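Transcription factor tau 138 kDa subunit (Saccharomyces cerevisiae, PDB 5AIM) helps TFIIIC bind boxB promoter DNA of tRNA genes for RNA polymerase III transcription, this piece being its central extended winged-helix domain. Local coordinates at residues Q13-I18 and V58-E63. Residues are numbered along the deposited sequence; the frame is centred on the assembly and turned at random.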
loop_
_atom_site.group_PDB
_atom_site.type_symbol
_atom_site.label_atom_id
_atom_site.label_comp_id
_atom_site.label_asym_id
_atom_site.label_seq_id
_atom_site.Cartn_x
_atom_site.Cartn_y
_atom_site.Cartn_z
ATOM N N GLN A 13 -13.282 1.030 3.169
ATOM C CA GLN A 13 -13.064 2.179 2.289
ATOM C C GLN A 13 -11.565 2.444 2.084
ATOM O O GLN A 13 -11.086 2.663 0.947
ATOM C CB GLN A 13 -13.758 3.421 2.862
ATOM C CG GLN A 13 -13.683 4.644 1.953
ATOM C CD GLN A 13 -14.258 5.891 2.595
ATOM O OE1 GLN A 13 -14.410 5.962 3.814
ATOM N NE2 GLN A 13 -14.578 6.885 1.775
ATOM N N ARG A 14 -10.819 2.422 3.186
ATOM C CA ARG A 14 -9.372 2.619 3.090
ATOM C C ARG A 14 -8.682 1.516 2.274
ATOM O O ARG A 14 -7.774 1.797 1.469
ATOM C CB ARG A 14 -8.738 2.760 4.479
ATOM C CG ARG A 14 -9.138 4.051 5.178
ATOM C CD ARG A 14 -8.406 4.257 6.492
ATOM N NE ARG A 14 -8.659 3.183 7.456
ATOM C CZ ARG A 14 -9.538 3.228 8.452
ATOM N NH1 ARG A 14 -10.306 4.295 8.652
ATOM N NH2 ARG A 14 -9.652 2.178 9.259
ATOM N N GLN A 15 -9.101 0.266 2.463
ATOM C CA GLN A 15 -8.592 -0.812 1.611
ATOM C C GLN A 15 -8.901 -0.607 0.114
ATOM O O GLN A 15 -8.033 -0.823 -0.755
ATOM C CB GLN A 15 -9.095 -2.173 2.110
ATOM C CG GLN A 15 -8.547 -2.560 3.477
ATOM C CD GLN A 15 -9.011 -3.918 3.908
ATOM O OE1 GLN A 15 -8.694 -4.916 3.273
ATOM N NE2 GLN A 15 -9.770 -3.973 4.998
ATOM N N ARG A 16 -10.123 -0.187 -0.205
ATOM C CA ARG A 16 -10.432 0.128 -1.600
ATOM C C ARG A 16 -9.513 1.221 -2.138
ATOM O O ARG A 16 -9.061 1.153 -3.303
ATOM C CB ARG A 16 -11.893 0.552 -1.766
ATOM C CG ARG A 16 -12.907 -0.572 -1.573
ATOM C CD ARG A 16 -14.282 -0.178 -2.119
ATOM N NE ARG A 16 -14.759 1.102 -1.591
ATOM C CZ ARG A 16 -15.395 1.268 -0.433
ATOM N NH1 ARG A 16 -15.652 0.236 0.366
ATOM N NH2 ARG A 16 -15.771 2.487 -0.068
ATOM N N ALA A 17 -9.271 2.243 -1.314
ATOM C CA ALA A 17 -8.375 3.335 -1.719
ATOM C C ALA A 17 -6.954 2.833 -1.976
ATOM O O ALA A 17 -6.331 3.172 -2.991
ATOM C CB ALA A 17 -8.357 4.429 -0.669
ATOM N N ILE A 18 -6.427 2.044 -1.049
ATOM C CA ILE A 18 -5.090 1.474 -1.218
ATOM C C ILE A 18 -5.014 0.691 -2.527
ATOM O O ILE A 18 -4.061 0.838 -3.307
ATOM C CB ILE A 18 -4.743 0.561 -0.028
ATOM C CG1 ILE A 18 -4.544 1.408 1.228
ATOM C CG2 ILE A 18 -3.485 -0.251 -0.289
ATOM C CD1 ILE A 18 -4.655 0.620 2.521
ATOM N N VAL A 58 -3.232 -1.520 5.187
ATOM C CA VAL A 58 -2.198 -2.148 4.371
ATOM C C VAL A 58 -1.870 -3.545 4.926
ATOM O O VAL A 58 -1.799 -4.536 4.178
ATOM C CB VAL A 58 -0.924 -1.296 4.315
ATOM C CG1 VAL A 58 0.230 -2.079 3.674
ATOM C CG2 VAL A 58 -1.197 -0.016 3.548
ATOM N N ASP A 59 -1.691 -3.629 6.243
ATOM C CA ASP A 59 -1.360 -4.906 6.872
ATOM C C ASP A 59 -2.475 -5.933 6.657
ATOM O O ASP A 59 -2.208 -7.105 6.320
ATOM C CB ASP A 59 -1.099 -4.730 8.368
ATOM C CG ASP A 59 0.225 -4.053 8.657
ATOM O OD1 ASP A 59 1.075 -3.980 7.745
ATOM O OD2 ASP A 59 0.419 -3.600 9.806
ATOM N N LEU A 60 -3.724 -5.506 6.855
ATOM C CA LEU A 60 -4.841 -6.407 6.575
ATOM C C LEU A 60 -4.772 -6.930 5.144
ATOM O O LEU A 60 -4.991 -8.119 4.894
ATOM C CB LEU A 60 -6.189 -5.734 6.813
ATOM C CG LEU A 60 -6.572 -5.434 8.258
ATOM C CD1 LEU A 60 -7.971 -4.848 8.301
ATOM C CD2 LEU A 60 -6.487 -6.679 9.116
ATOM N N MET A 61 -4.455 -6.045 4.203
ATOM C CA MET A 61 -4.340 -6.465 2.805
ATOM C C MET A 61 -3.163 -7.402 2.522
ATOM O O MET A 61 -3.282 -8.333 1.723
ATOM C CB MET A 61 -4.281 -5.245 1.901
ATOM C CG MET A 61 -5.568 -4.470 1.951
ATOM S SD MET A 61 -5.476 -2.919 1.074
ATOM C CE MET A 61 -5.598 -3.484 -0.622
ATOM N N VAL A 62 -2.024 -7.167 3.160
ATOM C CA VAL A 62 -0.908 -8.090 2.988
ATOM C C VAL A 62 -1.256 -9.460 3.560
ATOM O O VAL A 62 -0.987 -10.490 2.932
ATOM C CB VAL A 62 0.389 -7.562 3.632
ATOM C CG1 VAL A 62 1.477 -8.641 3.638
ATOM C CG2 VAL A 62 0.866 -6.319 2.898
ATOM N N GLU A 63 -1.855 -9.485 4.746
ATOM C CA GLU A 63 -2.139 -10.767 5.384
ATOM C C GLU A 63 -3.182 -11.589 4.621
ATOM O O GLU A 63 -3.118 -12.822 4.623
ATOM C CB GLU A 63 -2.545 -10.574 6.847
ATOM C CG GLU A 63 -1.385 -10.164 7.752
ATOM C CD GLU A 63 -0.221 -11.141 7.699
ATOM O OE1 GLU A 63 -0.460 -12.363 7.808
ATOM O OE2 GLU A 63 0.931 -10.685 7.536
#
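Met61 reaches between Gln15 and Ile18, running antiparallel to both side chains. Its SD lies 3.6 Å from Ile18 CG2 and 3.8 Å from Gln15 CB. Beyond the sulfur the chain bends, chi3 77°, which lays Met61 CE 3.6 Å from the backbone O of Gln15. On the outer side the extended Gln15 chain runs alongside the methionine, its OE1 3.4 Å from Met61 CG, while NE2 meets Leu60 CD1 at 3.9 Å, the two side chains crossing at about a right angle. Deeper in, Ile18 CD1 packs against Val58 CG2 at 3.7 Å.

The pairing illustrates one part of a winged-helix core, where helix 5-24, the first of the domain, is crossed at -72° by helix 52-63; helix 33-43 packs on another side of helix 5-24, and a three-stranded antiparallel sheet adjoins the bundle. The axes stay 10.0 Å apart, a separation bridged by Met61 from one side and by Gln15 and Ile18 from the other. An alanine in place of Met61 would probably open a gap beside Ile18 CG2 and leave the aliphatic part of Gln15 without its packing partner.

Further out, Leu19 and Leu67 also touch Met61, and Leu31 touches Val58. A weak hydrogen bond from Gln15 NE2 to Ser11 OG may help to orient the amide, and a salt bridge between Arg14 and Asp57 ties the same two helices together.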